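Local coordinates for protein Xaa-Pro Dipeptidase (Alteromonas macleodii, PDB 2QS8) that probably hydrolyses dipeptides or short peptides as a metal-dependent carboxypeptidase of the amidohydrolase superfamily, at residues 144-149 with 170-175; 176-181 with 218-223; 188-193 with 228-233. All coordinates share one frame; numbering follows the deposited sequence.

Contact 1 (144-149 with 170-175)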
loop_
_atom_site.group_PDB
_atom_site.type_symbol
_atom_site.label_atom_id
_atom_site.label_comp_id
_atom_site.label_asym_id
_atom_site.label_seq_id
_atom_site.Cartn_x
_atom_site.Cartn_y
_atom_site.Cartn_z
ATOM N N ILE A 144 13.514 0.657 -13.527
ATOM C CA ILE A 144 12.625 0.995 -12.434
ATOM C C ILE A 144 13.000 2.323 -11.790
ATOM O O ILE A 144 14.170 2.593 -11.529
ATOM C CB ILE A 144 12.609 -0.105 -11.369
ATOM C CG1 ILE A 144 12.137 -1.419 -11.994
ATOM C CG2 ILE A 144 11.701 0.313 -10.210
ATOM C CD1 ILE A 144 12.115 -2.599 -11.019
ATOM N N ALA A 145 11.982 3.138 -11.534
ATOM C CA ALA A 145 12.173 4.448 -10.941
ATOM C C ALA A 145 11.063 4.791 -9.955
ATOM O O ALA A 145 10.035 4.108 -9.881
ATOM C CB ALA A 145 12.210 5.514 -12.045
ATOM N N THR A 146 11.291 5.860 -9.195
ATOM C CA THR A 146 10.298 6.359 -8.260
ATOM C C THR A 146 9.588 7.526 -8.956
ATOM O O THR A 146 10.094 8.064 -9.936
ATOM C CB THR A 146 10.939 6.850 -6.954
ATOM O OG1 THR A 146 12.003 7.759 -7.238
ATOM C CG2 THR A 146 11.473 5.670 -6.183
ATOM N N THR A 147 8.421 7.906 -8.448
ATOM C CA THR A 147 7.654 8.994 -9.048
ATOM C C THR A 147 8.513 10.193 -9.451
ATOM O O THR A 147 9.211 10.773 -8.629
ATOM C CB THR A 147 6.546 9.467 -8.097
ATOM O OG1 THR A 147 5.624 8.390 -7.881
ATOM C CG2 THR A 147 5.809 10.698 -8.678
ATOM N N GLY A 148 8.452 10.555 -10.727
ATOM C CA GLY A 148 9.223 11.688 -11.205
ATOM C C GLY A 148 10.693 11.408 -11.453
ATOM O O GLY A 148 11.420 12.276 -11.927
ATOM N N GLY A 149 11.123 10.192 -11.139
ATOM C CA GLY A 149 12.509 9.806 -11.316
ATOM C C GLY A 149 13.005 9.816 -12.750
ATOM O O GLY A 149 12.222 9.849 -13.711
ATOM N N GLY A 170 6.950 0.121 -13.697
ATOM C CA GLY A 170 8.286 0.607 -13.414
ATOM C C GLY A 170 8.441 1.873 -12.572
ATOM O O GLY A 170 9.552 2.383 -12.442
ATOM N N VAL A 171 7.339 2.389 -12.026
ATOM C CA VAL A 171 7.378 3.575 -11.164
ATOM C C VAL A 171 6.861 3.148 -9.787
ATOM O O VAL A 171 5.711 2.726 -9.633
ATOM C CB VAL A 171 6.526 4.723 -11.726
ATOM C CG1 VAL A 171 6.769 6.010 -10.907
ATOM C CG2 VAL A 171 6.884 4.942 -13.195
ATOM N N VAL A 172 7.731 3.260 -8.789
ATOM C CA VAL A 172 7.431 2.796 -7.440
ATOM C C VAL A 172 7.678 3.773 -6.299
ATOM O O VAL A 172 8.366 4.779 -6.451
ATOM C CB VAL A 172 8.290 1.557 -7.126
ATOM C CG1 VAL A 172 8.047 0.468 -8.162
ATOM C CG2 VAL A 172 9.766 1.960 -7.119
ATOM N N ASN A 173 7.124 3.424 -5.144
ATOM C CA ASN A 173 7.275 4.184 -3.908
ATOM C C ASN A 173 7.152 3.153 -2.779
ATOM O O ASN A 173 6.136 2.465 -2.671
ATOM C CB ASN A 173 6.184 5.256 -3.777
ATOM C CG ASN A 173 6.364 6.397 -4.758
ATOM O OD1 ASN A 173 7.341 7.154 -4.686
ATOM N ND2 ASN A 173 5.424 6.527 -5.689
ATOM N N GLY A 174 8.193 3.037 -1.959
ATOM C CA GLY A 174 8.176 2.083 -0.865
ATOM C C GLY A 174 8.721 0.727 -1.275
ATOM O O GLY A 174 8.802 0.424 -2.466
ATOM N N PRO A 175 9.082 -0.127 -0.304
ATOM C CA PRO A 175 9.630 -1.463 -0.568
ATOM C C PRO A 175 8.683 -2.491 -1.186
ATOM O O PRO A 175 9.121 -3.365 -1.937
ATOM C CB PRO A 175 10.140 -1.899 0.805
ATOM C CG PRO A 175 9.158 -1.257 1.735
ATOM C CD PRO A 175 8.966 0.121 1.147
#
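Two backbone hydrogen bonds join 144-149 to 170-175 as a single parallel bridge, A145 opposite V171. A145 N donates to G170 O at 2.7 Å, a nearly straight bond (169°) received almost along the C=O axis. V172 N donates to A145 O, also at 2.7 Å, lying in the carbonyl plane. The same A145 O takes a CA-H...O contact from V171 CA (3.0 Å), so donors from two successive residues meet on one carbonyl. Past the bridge, the amide of N173 continues the polar pairing: ND2 reaches T147 OG1 at 2.9 Å, the hydroxyl lying in the amide plane, while OD1 is bonded to R183 of the second subunit. The V171 methyl CG1, anti to its backbone N (chi1 -171°), makes van der Waals contact with the T147 backbone, 3.5 Å from T147 N. I144 CG2 meets V172 CG2 obliquely, an apolar contact at 4.0 Å. T146 OG1 turns to Q212 O. The pair lies in the excursion of the chain between strand 136-139 and helix 175-188. That helix, with G174 as N-cap, covers I144 and V172; I144 shares backbone hydrogen bonds with K194 and T196 of strand 192-196, and E217 of helix 215-227 packs on T146.

Contact 2 (176-181 with 218-223)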
loop_
_atom_site.group_PDB
_atom_site.type_symbol
_atom_site.label_atom_id
_atom_site.label_comp_id
_atom_site.label_asym_id
_atom_site.label_seq_id
_atom_site.Cartn_x
_atom_site.Cartn_y
_atom_site.Cartn_z
ATOM N N TYR A 176 7.391 -2.409 -0.870
ATOM C CA TYR A 176 6.454 -3.372 -1.427
ATOM C C TYR A 176 6.217 -3.105 -2.912
ATOM O O TYR A 176 6.156 -4.044 -3.714
ATOM C CB TYR A 176 5.145 -3.362 -0.623
ATOM C CG TYR A 176 5.413 -3.587 0.843
ATOM C CD1 TYR A 176 4.951 -2.690 1.813
ATOM C CD2 TYR A 176 6.209 -4.660 1.256
ATOM C CE1 TYR A 176 5.287 -2.856 3.164
ATOM C CE2 TYR A 176 6.546 -4.831 2.591
ATOM C CZ TYR A 176 6.086 -3.928 3.543
ATOM O OH TYR A 176 6.436 -4.107 4.865
ATOM N N GLU A 177 6.096 -1.836 -3.289
ATOM C CA GLU A 177 5.902 -1.521 -4.699
ATOM C C GLU A 177 7.188 -1.893 -5.443
ATOM O O GLU A 177 7.138 -2.257 -6.609
ATOM C CB GLU A 177 5.566 -0.036 -4.916
ATOM C CG GLU A 177 4.262 0.405 -4.288
ATOM C CD GLU A 177 3.690 1.688 -4.892
ATOM O OE1 GLU A 177 4.457 2.507 -5.459
ATOM O OE2 GLU A 177 2.458 1.884 -4.784
ATOM N N VAL A 178 8.333 -1.808 -4.764
ATOM C CA VAL A 178 9.598 -2.180 -5.389
ATOM C C VAL A 178 9.552 -3.653 -5.804
ATOM O O VAL A 178 9.913 -3.985 -6.932
ATOM C CB VAL A 178 10.809 -1.966 -4.450
ATOM C CG1 VAL A 178 12.016 -2.814 -4.912
ATOM C CG2 VAL A 178 11.210 -0.515 -4.463
ATOM N N TYR A 179 9.098 -4.525 -4.896
ATOM C CA TYR A 179 9.014 -5.952 -5.192
ATOM C C TYR A 179 8.062 -6.223 -6.364
ATOM O O TYR A 179 8.343 -7.064 -7.216
ATOM C CB TYR A 179 8.556 -6.747 -3.957
ATOM C CG TYR A 179 9.690 -7.308 -3.120
ATOM C CD1 TYR A 179 10.364 -6.509 -2.194
ATOM C CD2 TYR A 179 10.084 -8.647 -3.252
ATOM C CE1 TYR A 179 11.400 -7.029 -1.417
ATOM C CE2 TYR A 179 11.122 -9.179 -2.477
ATOM C CZ TYR A 179 11.772 -8.365 -1.567
ATOM O OH TYR A 179 12.791 -8.895 -0.816
ATOM N N ALA A 180 6.940 -5.516 -6.396
ATOM C CA ALA A 180 5.984 -5.687 -7.472
ATOM C C ALA A 180 6.680 -5.365 -8.782
ATOM O O ALA A 180 6.548 -6.104 -9.755
ATOM C CB ALA A 180 4.781 -4.766 -7.276
ATOM N N ALA A 181 7.434 -4.269 -8.797
ATOM C CA ALA A 181 8.153 -3.835 -9.995
ATOM C C ALA A 181 9.271 -4.802 -10.423
ATOM O O ALA A 181 9.463 -5.044 -11.618
ATOM C CB ALA A 181 8.726 -2.431 -9.783
ATOM N N VAL A 218 16.028 0.758 -2.076
ATOM C CA VAL A 218 17.067 0.105 -2.859
ATOM C C VAL A 218 17.460 -1.230 -2.231
ATOM O O VAL A 218 17.845 -2.157 -2.940
ATOM C CB VAL A 218 18.317 1.024 -3.083
ATOM C CG1 VAL A 218 18.943 1.435 -1.763
ATOM C CG2 VAL A 218 19.328 0.298 -3.946
ATOM N N ASP A 219 17.347 -1.348 -0.911
ATOM C CA ASP A 219 17.648 -2.628 -0.263
ATOM C C ASP A 219 16.624 -3.635 -0.811
ATOM O O ASP A 219 16.963 -4.775 -1.130
ATOM C CB ASP A 219 17.501 -2.552 1.271
ATOM C CG ASP A 219 18.668 -1.834 1.949
ATOM O OD1 ASP A 219 19.734 -1.703 1.321
ATOM O OD2 ASP A 219 18.526 -1.408 3.116
ATOM N N ALA A 220 15.371 -3.188 -0.920
ATOM C CA ALA A 220 14.290 -4.029 -1.424
ATOM C C ALA A 220 14.562 -4.489 -2.854
ATOM O O ALA A 220 14.172 -5.585 -3.230
ATOM C CB ALA A 220 12.957 -3.286 -1.355
ATOM N N VAL A 221 15.234 -3.645 -3.639
ATOM C CA VAL A 221 15.571 -3.982 -5.016
ATOM C C VAL A 221 16.537 -5.165 -5.022
ATOM O O VAL A 221 16.334 -6.144 -5.741
ATOM C CB VAL A 221 16.264 -2.795 -5.753
ATOM C CG1 VAL A 221 16.755 -3.240 -7.116
ATOM C CG2 VAL A 221 15.309 -1.625 -5.892
ATOM N N VAL A 222 17.582 -5.068 -4.212
ATOM C CA VAL A 222 18.580 -6.125 -4.132
ATOM C C VAL A 222 17.990 -7.426 -3.593
ATOM O O VAL A 222 18.130 -8.479 -4.212
ATOM C CB VAL A 222 19.769 -5.699 -3.238
ATOM C CG1 VAL A 222 20.741 -6.858 -3.073
ATOM C CG2 VAL A 222 20.482 -4.493 -3.857
ATOM N N SER A 223 17.317 -7.361 -2.452
ATOM C CA SER A 223 16.759 -8.584 -1.883
ATOM C C SER A 223 15.741 -9.230 -2.816
ATOM O O SER A 223 15.678 -10.450 -2.908
ATOM C CB SER A 223 16.130 -8.313 -0.514
ATOM O OG SER A 223 14.993 -7.474 -0.617
#
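Segments 176-181 of helix 175-188 and 218-223 of helix 215-227 run in roughly the same direction, their axes 8.6 Å apart at closest approach and crossing at -36°. The side chain of Y179 spans the gap. Its CB does not head straight for the partner helix, but a first torsion of -94°, well off the usual staggered value, swings the ring across. From CB outward, CD1 comes first, 4.1 Å from A220 O. CE1 approaches the same carbonyl at 3.6 Å and touches A220 CB at 4.1 Å. At the tip, Y179 OH lies 2.6 Å from S223 OG in a short hydrogen bond whose direction is open. The serine hydroxyl gets there by taking the crowded position between its own backbone N and carbonyl carbon (chi1 66°). Deeper in the interface V178 points at the other helix, and its CG1 meets two neighbours, with A220 CB at 3.7 Å and V221 CG2 at 3.6 Å. These are consecutive outer helices of the TIM barrel: V221 also packs on I195 of strand 192-196, and T214 of the third subunit lies against Y179. The chemistry is therefore graded, small aliphatic groups meeting on the buried side and two neutral hydroxyls on the partly exposed side, so that no charged pair is among the contacts of these two segments.

Contact 3 (188-193 with 228-233)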
loop_
_atom_site.group_PDB
_atom_site.type_symbol
_atom_site.label_atom_id
_atom_site.label_comp_id
_atom_site.label_asym_id
_atom_site.label_seq_id
_atom_site.Cartn_x
_atom_site.Cartn_y
_atom_site.Cartn_z
ATOM N N ASP A 188 7.947 -10.174 -17.280
ATOM C CA ASP A 188 8.091 -9.775 -18.674
ATOM C C ASP A 188 9.155 -10.604 -19.406
ATOM O O ASP A 188 9.148 -10.671 -20.633
ATOM C CB ASP A 188 8.460 -8.296 -18.794
ATOM C CG ASP A 188 7.375 -7.367 -18.268
ATOM O OD1 ASP A 188 6.174 -7.707 -18.361
ATOM O OD2 ASP A 188 7.733 -6.282 -17.778
ATOM N N GLY A 189 10.063 -11.216 -18.647
ATOM C CA GLY A 189 11.118 -12.022 -19.239
ATOM C C GLY A 189 12.522 -11.435 -19.133
ATOM O O GLY A 189 13.421 -11.888 -19.826
ATOM N N ALA A 190 12.722 -10.441 -18.270
ATOM C CA ALA A 190 14.045 -9.818 -18.115
ATOM C C ALA A 190 15.099 -10.714 -17.442
ATOM O O ALA A 190 14.765 -11.567 -16.619
ATOM C CB ALA A 190 13.912 -8.522 -17.331
ATOM N N ASP A 191 16.365 -10.514 -17.798
ATOM C CA ASP A 191 17.477 -11.277 -17.218
ATOM C C ASP A 191 17.956 -10.568 -15.961
ATOM O O ASP A 191 18.470 -11.197 -15.036
ATOM C CB ASP A 191 18.668 -11.372 -18.184
ATOM C CG ASP A 191 18.314 -12.027 -19.497
ATOM O OD1 ASP A 191 18.216 -11.308 -20.519
ATOM O OD2 ASP A 191 18.139 -13.262 -19.498
ATOM N N GLY A 192 17.792 -9.247 -15.940
ATOM C CA GLY A 192 18.223 -8.465 -14.798
ATOM C C GLY A 192 17.372 -7.244 -14.517
ATOM O O GLY A 192 16.330 -7.019 -15.140
ATOM N N ILE A 193 17.843 -6.443 -13.568
ATOM C CA ILE A 193 17.140 -5.244 -13.143
ATOM C C ILE A 193 17.989 -4.006 -13.306
ATOM O O ILE A 193 19.206 -4.034 -13.110
ATOM C CB ILE A 193 16.732 -5.348 -11.654
ATOM C CG1 ILE A 193 15.729 -6.484 -11.458
ATOM C CG2 ILE A 193 16.148 -4.018 -11.170
ATOM C CD1 ILE A 193 14.382 -6.273 -12.161
ATOM N N TYR A 228 15.235 -13.742 -7.341
ATOM C CA TYR A 228 14.952 -14.155 -8.701
ATOM C C TYR A 228 16.215 -14.376 -9.534
ATOM O O TYR A 228 16.145 -14.547 -10.749
ATOM C CB TYR A 228 14.004 -13.139 -9.369
ATOM C CG TYR A 228 12.619 -13.165 -8.747
ATOM C CD1 TYR A 228 12.395 -12.619 -7.478
ATOM C CD2 TYR A 228 11.568 -13.843 -9.368
ATOM C CE1 TYR A 228 11.169 -12.758 -6.839
ATOM C CE2 TYR A 228 10.329 -13.991 -8.732
ATOM C CZ TYR A 228 10.145 -13.446 -7.464
ATOM O OH TYR A 228 8.952 -13.601 -6.809
ATOM N N GLY A 229 17.364 -14.399 -8.865
ATOM C CA GLY A 229 18.625 -14.612 -9.552
ATOM C C GLY A 229 18.892 -13.572 -10.624
ATOM O O GLY A 229 19.378 -13.891 -11.711
HETATM N N MSE A 230 18.573 -12.322 -10.310
HETATM C CA MSE A 230 18.757 -11.226 -11.251
HETATM C C MSE A 230 19.855 -10.275 -10.802
HETATM O O MSE A 230 19.967 -9.977 -9.615
HETATM C CB MSE A 230 17.440 -10.473 -11.387
HETATM C CG MSE A 230 16.333 -11.350 -11.920
HETATM SE SE MSE A 230 14.637 -10.370 -11.976
HETATM C CE MSE A 230 14.664 -9.626 -13.821
ATOM N N TRP A 231 20.690 -9.827 -11.739
ATOM C CA TRP A 231 21.739 -8.872 -11.387
ATOM C C TRP A 231 21.076 -7.503 -11.305
ATOM O O TRP A 231 19.967 -7.315 -11.814
ATOM C CB TRP A 231 22.870 -8.854 -12.430
ATOM C CG TRP A 231 22.424 -9.004 -13.864
ATOM C CD1 TRP A 231 22.512 -10.127 -14.629
ATOM C CD2 TRP A 231 21.842 -7.993 -14.704
ATOM N NE1 TRP A 231 22.033 -9.882 -15.894
ATOM C CE2 TRP A 231 21.619 -8.581 -15.969
ATOM C CE3 TRP A 231 21.501 -6.648 -14.514
ATOM C CZ2 TRP A 231 21.055 -7.874 -17.037
ATOM C CZ3 TRP A 231 20.940 -5.941 -15.577
ATOM C CH2 TRP A 231 20.727 -6.555 -16.821
ATOM N N VAL A 232 21.740 -6.549 -10.665
ATOM C CA VAL A 232 21.192 -5.213 -10.526
ATOM C C VAL A 232 22.171 -4.138 -11.008
ATOM O O VAL A 232 23.240 -3.951 -10.424
ATOM C CB VAL A 232 20.796 -4.937 -9.044
ATOM C CG1 VAL A 232 20.277 -3.516 -8.869
ATOM C CG2 VAL A 232 19.735 -5.937 -8.602
ATOM N N ALA A 233 21.806 -3.459 -12.094
ATOM C CA ALA A 233 22.609 -2.371 -12.652
ATOM C C ALA A 233 21.979 -1.090 -12.086
ATOM O O ALA A 233 20.762 -1.017 -11.926
ATOM C CB ALA A 233 22.528 -2.379 -14.176
#
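A first torsion of 38° puts CG of W231 in the crowded position between its backbone N and carbonyl carbon, and this folds the indole back across the neighbouring strand. M230, a selenomethionine, is anti at its second torsion and then bends (chi3 92°), turning CE against the backbone of 190-193. The indole lies flat over G192: the glycine CA sits 3.4 Å from the centroid of the six-membered ring, only 4° off its normal, a CH-pi contact made directly over the face. With no side chain at G192, the ring can lie this close to the strand. D191 O is over the same face, nearer the rim. R111 forms a cation-pi pair with this indole, and the carboxylate of D191 turns away to a salt bridge with R124.

Strands 192-196 and 231-236 are adjacent parallel strands of the TIM barrel, joined through helix 215-227 as a right-handed beta-alpha-beta crossover. Each is entered from a helix that ends in a Schellman motif, with G189 and G229 as the C-prime residues of positive phi. Hydrogen bonding follows the parallel pattern around I193: its N donates to W231 O at 2.9 Å, and its O accepts from A233 N at 2.9 Å, both almost along the C=O axes.

On the other face from the indole, M230 CE rests against 190-193. It lies 3.4 Å from A190 O and 3.4 Å from G192 O, and touches A190 CB and I193 CD1, each at 3.8 Å. I193 and M230 cross obliquely here. Helix 175-188 packs against I193 through V182 and R185, while A225 of helix 215-227 lies against both M230 and V232.

Contacts 2 and 3 lie in the wall of the barrel, and contact 1 is the two-stranded excursion just before them in the chain. Contact 1 leads into helix 175-188 of contact 2, their centres about 10 Å apart, and V172 CG1 meets A181 CB at 3.4 Å. Contacts 2 and 3 alternate along the chain, with centres about 12 Å apart; V221 CG1 touches V232 CG1 at 3.9 Å. Contacts 1 and 3, about 17 Å apart between centres, barely touch. The side chain of A145 is about 12 Å from both the bound methionine and the magnesium ion, and H150 of the methionine pocket follows 144-149. The side chain of A233 is about 9 Å from the magnesium, and its strand continues to H235 of the pocket.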